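Local coordinates for putative cell surface protein, similar to internalin proteins (Listeria monocytogenes EGD-e, PDB 5KZS), which is of unknown function but belongs to the leucine-rich-repeat internalin family, whose members include surface proteins used by the bacterium in host-cell adhesion and invasion, at residues P96-L101 with Q120-M125; T49-E54 with N72-V77; L114-Y119 with A138-T143. All blocks are in the same frame, centred on the assembly; numbering follows the deposited sequence.

Overall arrangement
From the N terminus, interaction 2 comes first along the chain. It brings strand 50-53 beside strand 76-79 and closes the loop that holds helix 60-64, at the start of the parallel sheet. Interaction 1 opens only after interaction 2 has closed and joins the start of strand 100-103 to the loop before strand 127-129. The two touch through Asn99 N and Asn75 O, through His97 and Asn72, and by Leu98 packed on Val77. Interaction 3 joins that loop to the one before strand 150-152 and crosses interaction 1: 114-119 lies inside the loop that 120-125 closes, 138-143 beyond it. A bond between Gln120 and Thr143 joins these two. Interactions 2 and 3 stay apart, their nearest atoms about 8 Å from each other.

Interaction 1: P96-L101 with Q120-M125; sequences PHLNTL and QNYPEM
The backbones come closest at Asn99 and Met125, whose CA atoms are 4.0 Å apart, where a type I turn from Tyr122 to Met125 brings 120-125 against the approach to strand 100-103. Leu98 O lies 3.5 Å from Met125 N, at too poor an angle for a hydrogen bond, and an equally long CA-H...O contact runs to it from Met125 CA. Leu98 carries the apolar part. With CG anti to the backbone N (chi1 -174°), it places CD2 over the centre of the Tyr122 ring, 3.8 Å from the centroid and 9° off the normal, a clear CH-pi contact. The tyrosine hydroxyl is held elsewhere, by Pro90 O and Ile92 N. Met125, present as selenomethionine, bends at chi2 and chi3 and packs its CE 3.5 Å from Leu101 CB, with SE 3.6 Å from Asn99 O. On the outer side, Glu124 runs extended beside His97, the two pointing the same way; Glu124 OE1 sits at the edge of the imidazole, 3.3 Å from His97 CD2, while His97 ND1 bonds to Asn72 O. The contact spans the start of strand 100-103 and the loop that leads into its neighbour, strand 127-129, in the parallel leucine-rich-repeat sheet, with Leu98 leaning on Val77 of strand 76-79 and Met125 reaching Met145 in the loop before strand 150-152.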
loop_
_atom_site.group_PDB
_atom_site.type_symbol
_atom_site.label_atom_id
_atom_site.label_comp_id
_atom_site.label_asym_id
_atom_site.label_seq_id
_atom_site.Cartn_x
_atom_site.Cartn_y
_atom_site.Cartn_z
ATOM N N PRO A 96 -10.770 -23.245 11.389
ATOM C CA PRO A 96 -10.267 -23.962 10.207
ATOM C C PRO A 96 -10.662 -23.385 8.853
ATOM O O PRO A 96 -9.895 -23.519 7.904
ATOM C CB PRO A 96 -10.846 -25.384 10.375
ATOM C CG PRO A 96 -11.966 -25.242 11.346
ATOM C CD PRO A 96 -11.535 -24.147 12.271
ATOM N N HIS A 97 -11.829 -22.748 8.768
ATOM C CA HIS A 97 -12.343 -22.228 7.492
ATOM C C HIS A 97 -12.200 -20.704 7.305
ATOM O O HIS A 97 -12.835 -20.130 6.423
ATOM C CB HIS A 97 -13.797 -22.688 7.316
ATOM C CG HIS A 97 -13.938 -24.175 7.250
ATOM N ND1 HIS A 97 -14.457 -24.921 8.287
ATOM C CD2 HIS A 97 -13.588 -25.062 6.288
ATOM C CE1 HIS A 97 -14.442 -26.202 7.958
ATOM N NE2 HIS A 97 -13.917 -26.313 6.751
ATOM N N LEU A 98 -11.335 -20.063 8.089
ATOM C CA LEU A 98 -11.129 -18.617 8.002
ATOM C C LEU A 98 -10.641 -18.202 6.607
ATOM O O LEU A 98 -9.618 -18.691 6.136
ATOM C CB LEU A 98 -10.132 -18.156 9.068
ATOM C CG LEU A 98 -9.872 -16.659 9.253
ATOM C CD1 LEU A 98 -11.122 -15.920 9.672
ATOM C CD2 LEU A 98 -8.793 -16.454 10.299
ATOM N N ASN A 99 -11.411 -17.329 5.955
ATOM C CA ASN A 99 -11.106 -16.765 4.624
ATOM C C ASN A 99 -10.512 -15.362 4.675
ATOM O O ASN A 99 -9.773 -14.981 3.759
ATOM C CB ASN A 99 -12.377 -16.694 3.749
ATOM C CG ASN A 99 -12.889 -18.066 3.333
ATOM O OD1 ASN A 99 -12.124 -19.030 3.203
ATOM N ND2 ASN A 99 -14.189 -18.161 3.118
ATOM N N THR A 100 -10.851 -14.591 5.708
ATOM C CA THR A 100 -10.507 -13.185 5.744
ATOM C C THR A 100 -10.074 -12.748 7.124
ATOM O O THR A 100 -10.758 -13.000 8.095
ATOM C CB THR A 100 -11.719 -12.318 5.339
ATOM O OG1 THR A 100 -12.204 -12.722 4.053
ATOM C CG2 THR A 100 -11.338 -10.830 5.283
ATOM N N LEU A 101 -8.954 -12.046 7.188
ATOM C CA LEU A 101 -8.513 -11.369 8.397
ATOM C C LEU A 101 -8.507 -9.877 8.071
ATOM O O LEU A 101 -7.927 -9.486 7.070
ATOM C CB LEU A 101 -7.112 -11.851 8.783
ATOM C CG LEU A 101 -6.350 -11.029 9.825
ATOM C CD1 LEU A 101 -7.067 -11.053 11.157
ATOM C CD2 LEU A 101 -4.949 -11.576 9.975
ATOM N N GLN A 120 -0.006 -20.844 9.624
ATOM C CA GLN A 120 -0.124 -22.245 9.226
ATOM C C GLN A 120 -1.547 -22.814 9.366
ATOM O O GLN A 120 -1.908 -23.744 8.631
ATOM C CB GLN A 120 0.849 -23.085 10.059
ATOM C CG GLN A 120 2.308 -22.658 9.948
ATOM C CD GLN A 120 2.841 -22.798 8.530
ATOM O OE1 GLN A 120 2.861 -23.895 7.976
ATOM N NE2 GLN A 120 3.256 -21.682 7.925
ATOM N N ASN A 121 -2.349 -22.274 10.295
ATOM C CA ASN A 121 -3.680 -22.831 10.598
ATOM C C ASN A 121 -4.859 -22.251 9.812
ATOM O O ASN A 121 -5.990 -22.698 9.994
ATOM C CB ASN A 121 -3.963 -22.732 12.094
ATOM C CG ASN A 121 -2.986 -23.544 12.915
ATOM O OD1 ASN A 121 -2.986 -24.774 12.857
ATOM N ND2 ASN A 121 -2.148 -22.866 13.681
ATOM N N TYR A 122 -4.596 -21.296 8.921
ATOM C CA TYR A 122 -5.623 -20.735 8.030
ATOM C C TYR A 122 -5.269 -21.036 6.552
ATOM O O TYR A 122 -4.927 -20.121 5.792
ATOM C CB TYR A 122 -5.774 -19.227 8.289
ATOM C CG TYR A 122 -5.768 -18.847 9.758
ATOM C CD1 TYR A 122 -6.587 -19.506 10.675
ATOM C CD2 TYR A 122 -4.946 -17.826 10.235
ATOM C CE1 TYR A 122 -6.579 -19.168 12.022
ATOM C CE2 TYR A 122 -4.938 -17.477 11.581
ATOM C CZ TYR A 122 -5.756 -18.150 12.469
ATOM O OH TYR A 122 -5.749 -17.810 13.802
ATOM N N PRO A 123 -5.335 -22.332 6.145
ATOM C CA PRO A 123 -5.014 -22.701 4.750
ATOM C C PRO A 123 -6.041 -22.261 3.696
ATOM O O PRO A 123 -5.744 -22.326 2.510
ATOM C CB PRO A 123 -4.960 -24.233 4.806
ATOM C CG PRO A 123 -5.892 -24.601 5.917
ATOM C CD PRO A 123 -5.696 -23.527 6.945
ATOM N N GLU A 124 -7.236 -21.843 4.117
ATOM C CA GLU A 124 -8.271 -21.377 3.189
ATOM C C GLU A 124 -8.348 -19.831 3.068
ATOM O O GLU A 124 -9.295 -19.302 2.481
ATOM C CB GLU A 124 -9.621 -21.975 3.602
ATOM C CG GLU A 124 -9.711 -23.474 3.356
ATOM C CD GLU A 124 -11.069 -24.061 3.711
ATOM O OE1 GLU A 124 -11.986 -23.285 4.086
ATOM O OE2 GLU A 124 -11.222 -25.306 3.614
HETATM N N MSE A 125 -7.330 -19.134 3.592
HETATM C CA MSE A 125 -7.283 -17.671 3.674
HETATM C C MSE A 125 -7.178 -17.110 2.285
HETATM O O MSE A 125 -6.428 -17.624 1.450
HETATM C CB MSE A 125 -6.085 -17.271 4.538
HETATM C CG MSE A 125 -5.917 -15.782 4.763
HETATM SE SE MSE A 125 -7.133 -15.118 6.142
HETATM C CE MSE A 125 -5.725 -14.819 7.484
#

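Interaction 2: T49-E54 with N72-V77; sequences TGLGFE and NNVNIV
Phe53 brings the one aromatic ring to this contact and meets 72-77 at its edge: Val77 CG1 lies near the ring plane, 4.0 Å from Phe53 CE2, and nothing of 72-77 lies over either face. The Phe53 side chain also touches Leu23 and Asp26 of helix 21-31. The arrangement is a beta-alpha-beta unit, in which strand 50-53, helix 60-64 and strand 76-79 follow one another and the two strands run parallel; strand 50-53 is the outermost at this end of the long leucine-rich-repeat sheet. Two hydrogen bonds tie the backbones. Asn75 N reaches Thr49 O at 3.0 Å with an N-H...O angle of 165°, although the donor stands 44° out of the carbonyl plane. Leu51 N bonds to Ile76 O, also at 3.0 Å, and the pairing continues to Ser78 and Met80. CA-H...O contacts supplement these bonds, one from Gly50 CA to Ile76 O at 3.3 Å and another from Val77 CA to Leu51 O at 3.4 Å. Leu51 and Val77 point to the same buried face, that of the core. There Leu51 crosses Val74 at about a right angle, its CG 3.9 Å from Val74 CG2; Val74, with CG1 anti to the backbone N (chi1 171°), turns both methyls to that CG. Leu51 also packs on Met27 of helix 21-31, and Val74 on Ile95. Ile76 faces the opposite side, where Gly50 offers no side chain to meet it. Before the strands, Asn73 ND2 bonds to Asp46 O. Thr49 O gathers further contacts beyond its amide bond, with Ile76 CG2 at 3.5 Å and Val74 CA at 3.6 Å.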
loop_
_atom_site.group_PDB
_atom_site.type_symbol
_atom_site.label_atom_id
_atom_site.label_comp_id
_atom_site.label_asym_id
_atom_site.label_seq_id
_atom_site.Cartn_x
_atom_site.Cartn_y
_atom_site.Cartn_z
ATOM N N THR A 49 -20.653 -16.978 11.771
ATOM C CA THR A 49 -19.836 -16.876 10.546
ATOM C C THR A 49 -18.789 -15.746 10.578
ATOM O O THR A 49 -17.959 -15.659 9.666
ATOM C CB THR A 49 -20.706 -16.739 9.268
ATOM O OG1 THR A 49 -21.421 -15.498 9.278
ATOM C CG2 THR A 49 -21.694 -17.900 9.147
ATOM N N GLY A 50 -18.803 -14.911 11.619
ATOM C CA GLY A 50 -17.865 -13.796 11.738
ATOM C C GLY A 50 -17.607 -13.436 13.183
ATOM O O GLY A 50 -18.460 -13.641 14.027
ATOM N N LEU A 51 -16.427 -12.900 13.465
ATOM C CA LEU A 51 -16.034 -12.502 14.814
ATOM C C LEU A 51 -15.467 -11.093 14.786
ATOM O O LEU A 51 -14.435 -10.863 14.169
ATOM C CB LEU A 51 -14.964 -13.460 15.349
ATOM C CG LEU A 51 -15.356 -14.932 15.549
ATOM C CD1 LEU A 51 -14.146 -15.736 15.990
ATOM C CD2 LEU A 51 -16.475 -15.084 16.569
ATOM N N GLY A 52 -16.139 -10.150 15.434
ATOM C CA GLY A 52 -15.613 -8.791 15.608
ATOM C C GLY A 52 -14.988 -8.614 16.980
ATOM O O GLY A 52 -15.362 -9.308 17.924
ATOM N N PHE A 53 -14.037 -7.687 17.088
ATOM C CA PHE A 53 -13.392 -7.364 18.365
ATOM C C PHE A 53 -13.137 -5.882 18.423
ATOM O O PHE A 53 -12.717 -5.292 17.437
ATOM C CB PHE A 53 -12.067 -8.133 18.528
ATOM C CG PHE A 53 -12.242 -9.618 18.458
ATOM C CD1 PHE A 53 -12.591 -10.338 19.588
ATOM C CD2 PHE A 53 -12.141 -10.283 17.238
ATOM C CE1 PHE A 53 -12.816 -11.698 19.510
ATOM C CE2 PHE A 53 -12.367 -11.644 17.156
ATOM C CZ PHE A 53 -12.703 -12.352 18.295
ATOM N N GLU A 54 -13.392 -5.286 19.578
ATOM C CA GLU A 54 -13.275 -3.831 19.738
ATOM C C GLU A 54 -12.771 -3.332 21.100
ATOM O O GLU A 54 -12.377 -2.174 21.211
ATOM C CB GLU A 54 -14.616 -3.145 19.376
ATOM C CG GLU A 54 -15.862 -3.688 20.091
ATOM C CD GLU A 54 -16.402 -5.011 19.523
ATOM O OE1 GLU A 54 -16.960 -5.827 20.312
ATOM O OE2 GLU A 54 -16.271 -5.240 18.291
ATOM N N ASN A 72 -16.367 -23.669 13.860
ATOM C CA ASN A 72 -16.461 -24.462 12.621
ATOM C C ASN A 72 -16.778 -23.660 11.349
ATOM O O ASN A 72 -16.309 -24.007 10.262
ATOM C CB ASN A 72 -17.525 -25.557 12.765
ATOM C CG ASN A 72 -17.089 -26.694 13.677
ATOM O OD1 ASN A 72 -15.998 -27.249 13.529
ATOM N ND2 ASN A 72 -17.956 -27.060 14.612
ATOM N N ASN A 73 -17.592 -22.611 11.476
ATOM C CA ASN A 73 -18.136 -21.919 10.305
ATOM C C ASN A 73 -17.755 -20.442 10.192
ATOM O O ASN A 73 -18.197 -19.776 9.246
ATOM C CB ASN A 73 -19.655 -22.105 10.289
ATOM C CG ASN A 73 -20.053 -23.574 10.225
ATOM O OD1 ASN A 73 -19.534 -24.335 9.409
ATOM N ND2 ASN A 73 -20.961 -23.981 11.098
ATOM N N VAL A 74 -16.918 -19.941 11.112
ATOM C CA VAL A 74 -16.394 -18.573 11.020
ATOM C C VAL A 74 -15.508 -18.531 9.798
ATOM O O VAL A 74 -14.631 -19.362 9.662
ATOM C CB VAL A 74 -15.576 -18.142 12.266
ATOM C CG1 VAL A 74 -14.872 -16.807 12.047
ATOM C CG2 VAL A 74 -16.480 -18.015 13.470
ATOM N N ASN A 75 -15.772 -17.591 8.898
ATOM C CA ASN A 75 -14.912 -17.369 7.731
ATOM C C ASN A 75 -14.350 -15.950 7.698
ATOM O O ASN A 75 -13.713 -15.579 6.716
ATOM C CB ASN A 75 -15.645 -17.725 6.426
ATOM C CG ASN A 75 -16.902 -16.896 6.213
ATOM O OD1 ASN A 75 -16.890 -15.674 6.365
ATOM N ND2 ASN A 75 -18.002 -17.559 5.875
ATOM N N ILE A 76 -14.554 -15.168 8.755
ATOM C CA ILE A 76 -14.004 -13.823 8.806
ATOM C C ILE A 76 -13.815 -13.312 10.226
ATOM O O ILE A 76 -14.640 -13.563 11.096
ATOM C CB ILE A 76 -14.850 -12.817 7.979
ATOM C CG1 ILE A 76 -14.258 -11.393 8.056
ATOM C CG2 ILE A 76 -16.305 -12.790 8.434
ATOM C CD1 ILE A 76 -14.847 -10.439 7.044
ATOM N N VAL A 77 -12.724 -12.583 10.429
ATOM C CA VAL A 77 -12.371 -11.999 11.710
ATOM C C VAL A 77 -12.035 -10.536 11.466
ATOM O O VAL A 77 -11.213 -10.235 10.608
ATOM C CB VAL A 77 -11.138 -12.698 12.323
ATOM C CG1 VAL A 77 -10.630 -11.950 13.556
ATOM C CG2 VAL A 77 -11.455 -14.143 12.675
#

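Interaction 3: L114-Y119 with A138-T143; sequences LSLPDY and AIPDFT
Leu116 packs tightly against Phe142 and Pro140 on the buried side, whereas Asp118 and Thr143 meet at the margin nearer solvent. Leu116 CD2 comes to the edge of the Phe142 ring, 3.6 Å from Phe142 CZ, and the two side chains cross at about a right angle; CG anti to the leucine N (chi1 167°) sends the branch there. Pro140 presses on the same leucine, with its CD 3.9 Å from Leu116 CG and its CG 3.5 Å from Leu116 O. Over one face of the Phe142 ring stands Pro140 O. These appear to be equivalent loops of successive leucine-rich-repeat coils, carrying the similar sequences LPDY and IPDF, each leading on to a strand of the parallel sheet, and Asp118 and Asp141 both sit at the centre of an inverse gamma turn. Toward the margin the apolar fit slackens, with Asp118 CB 4.1 Å from Pro140 CB, and polar bonds take over. Both carboxylate oxygens of Asp118 are used on their syn sides: Thr143 N gives a nearly straight bond to OD1 (2.9 Å, 171°), and Thr143 OG1 donates to OD2 at 2.7 Å. That hydroxyl also takes a bond from Gln120 NE2, while Asp141 OD2 bonds to His167 ND1.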
loop_
_atom_site.group_PDB
_atom_site.type_symbol
_atom_site.label_atom_id
_atom_site.label_comp_id
_atom_site.label_asym_id
_atom_site.label_seq_id
_atom_site.Cartn_x
_atom_site.Cartn_y
_atom_site.Cartn_z
ATOM N N LEU A 114 1.608 -3.626 14.451
ATOM C CA LEU A 114 1.187 -5.001 14.153
ATOM C C LEU A 114 2.287 -5.837 13.478
ATOM O O LEU A 114 2.994 -5.345 12.608
ATOM C CB LEU A 114 -0.009 -4.995 13.209
ATOM C CG LEU A 114 -1.330 -4.405 13.666
ATOM C CD1 LEU A 114 -2.300 -4.438 12.499
ATOM C CD2 LEU A 114 -1.907 -5.184 14.839
ATOM N N SER A 115 2.412 -7.101 13.864
ATOM C CA SER A 115 3.235 -8.065 13.137
ATOM C C SER A 115 2.307 -8.989 12.376
ATOM O O SER A 115 1.132 -9.091 12.704
ATOM C CB SER A 115 4.121 -8.879 14.095
ATOM O OG SER A 115 3.372 -9.778 14.915
ATOM N N LEU A 116 2.850 -9.679 11.385
ATOM C CA LEU A 116 2.095 -10.627 10.575
ATOM C C LEU A 116 2.793 -11.981 10.620
ATOM O O LEU A 116 3.831 -12.144 9.982
ATOM C CB LEU A 116 2.004 -10.119 9.128
ATOM C CG LEU A 116 1.522 -11.103 8.043
ATOM C CD1 LEU A 116 0.272 -11.897 8.455
ATOM C CD2 LEU A 116 1.281 -10.353 6.743
ATOM N N PRO A 117 2.233 -12.957 11.372
ATOM C CA PRO A 117 2.781 -14.324 11.381
ATOM C C PRO A 117 2.797 -15.018 10.012
ATOM O O PRO A 117 2.073 -14.638 9.106
ATOM C CB PRO A 117 1.835 -15.073 12.332
ATOM C CG PRO A 117 1.302 -14.033 13.249
ATOM C CD PRO A 117 1.215 -12.772 12.429
ATOM N N ASP A 118 3.635 -16.031 9.872
ATOM C CA ASP A 118 3.587 -16.914 8.715
ATOM C C ASP A 118 2.534 -17.973 9.060
ATOM O O ASP A 118 2.866 -19.065 9.494
ATOM C CB ASP A 118 4.987 -17.517 8.485
ATOM C CG ASP A 118 5.054 -18.470 7.296
ATOM O OD1 ASP A 118 4.173 -18.458 6.419
ATOM O OD2 ASP A 118 6.021 -19.252 7.235
ATOM N N TYR A 119 1.265 -17.622 8.882
ATOM C CA TYR A 119 0.141 -18.438 9.378
ATOM C C TYR A 119 0.054 -19.836 8.754
ATOM O O TYR A 119 0.028 -19.989 7.528
ATOM C CB TYR A 119 -1.205 -17.745 9.143
ATOM C CG TYR A 119 -1.489 -16.504 9.972
ATOM C CD1 TYR A 119 -1.611 -16.570 11.360
ATOM C CD2 TYR A 119 -1.710 -15.268 9.361
ATOM C CE1 TYR A 119 -1.918 -15.434 12.116
ATOM C CE2 TYR A 119 -2.012 -14.128 10.107
ATOM C CZ TYR A 119 -2.120 -14.208 11.482
ATOM O OH TYR A 119 -2.417 -13.069 12.208
ATOM N N ALA A 138 8.970 -7.520 9.239
ATOM C CA ALA A 138 8.911 -7.681 7.797
ATOM C C ALA A 138 7.739 -8.545 7.429
ATOM O O ALA A 138 7.105 -9.179 8.286
ATOM C CB ALA A 138 10.189 -8.355 7.318
ATOM N N ILE A 139 7.489 -8.614 6.132
ATOM C CA ILE A 139 6.424 -9.449 5.621
ATOM C C ILE A 139 7.026 -10.813 5.409
ATOM O O ILE A 139 8.041 -10.934 4.741
ATOM C CB ILE A 139 5.831 -8.920 4.300
ATOM C CG1 ILE A 139 5.454 -7.446 4.447
ATOM C CG2 ILE A 139 4.598 -9.731 3.893
ATOM C CD1 ILE A 139 5.194 -6.759 3.126
ATOM N N PRO A 140 6.415 -11.847 5.993
ATOM C CA PRO A 140 6.971 -13.165 5.759
ATOM C C PRO A 140 6.669 -13.635 4.338
ATOM O O PRO A 140 5.647 -13.261 3.753
ATOM C CB PRO A 140 6.240 -14.028 6.778
ATOM C CG PRO A 140 4.900 -13.383 6.878
ATOM C CD PRO A 140 5.115 -11.910 6.688
ATOM N N ASP A 141 7.582 -14.425 3.796
ATOM C CA ASP A 141 7.366 -15.121 2.546
ATOM C C ASP A 141 6.474 -16.351 2.808
ATOM O O ASP A 141 6.965 -17.461 3.060
ATOM C CB ASP A 141 8.720 -15.525 1.984
ATOM C CG ASP A 141 8.629 -16.107 0.606
ATOM O OD1 ASP A 141 7.502 -16.190 0.049
ATOM O OD2 ASP A 141 9.706 -16.475 0.078
ATOM N N PHE A 142 5.163 -16.133 2.699
ATOM C CA PHE A 142 4.130 -17.034 3.244
ATOM C C PHE A 142 4.231 -18.465 2.744
ATOM O O PHE A 142 4.311 -18.681 1.540
ATOM C CB PHE A 142 2.722 -16.557 2.892
ATOM C CG PHE A 142 2.457 -15.119 3.226
ATOM C CD1 PHE A 142 2.218 -14.725 4.533
ATOM C CD2 PHE A 142 2.443 -14.156 2.228
ATOM C CE1 PHE A 142 1.958 -13.392 4.839
ATOM C CE2 PHE A 142 2.198 -12.832 2.532
ATOM C CZ PHE A 142 1.955 -12.448 3.839
ATOM N N THR A 143 4.192 -19.425 3.677
ATOM C CA THR A 143 4.272 -20.866 3.378
ATOM C C THR A 143 2.936 -21.609 3.454
ATOM O O THR A 143 2.760 -22.625 2.777
ATOM C CB THR A 143 5.224 -21.567 4.360
ATOM O OG1 THR A 143 4.867 -21.191 5.692
ATOM C CG2 THR A 143 6.662 -21.164 4.097
#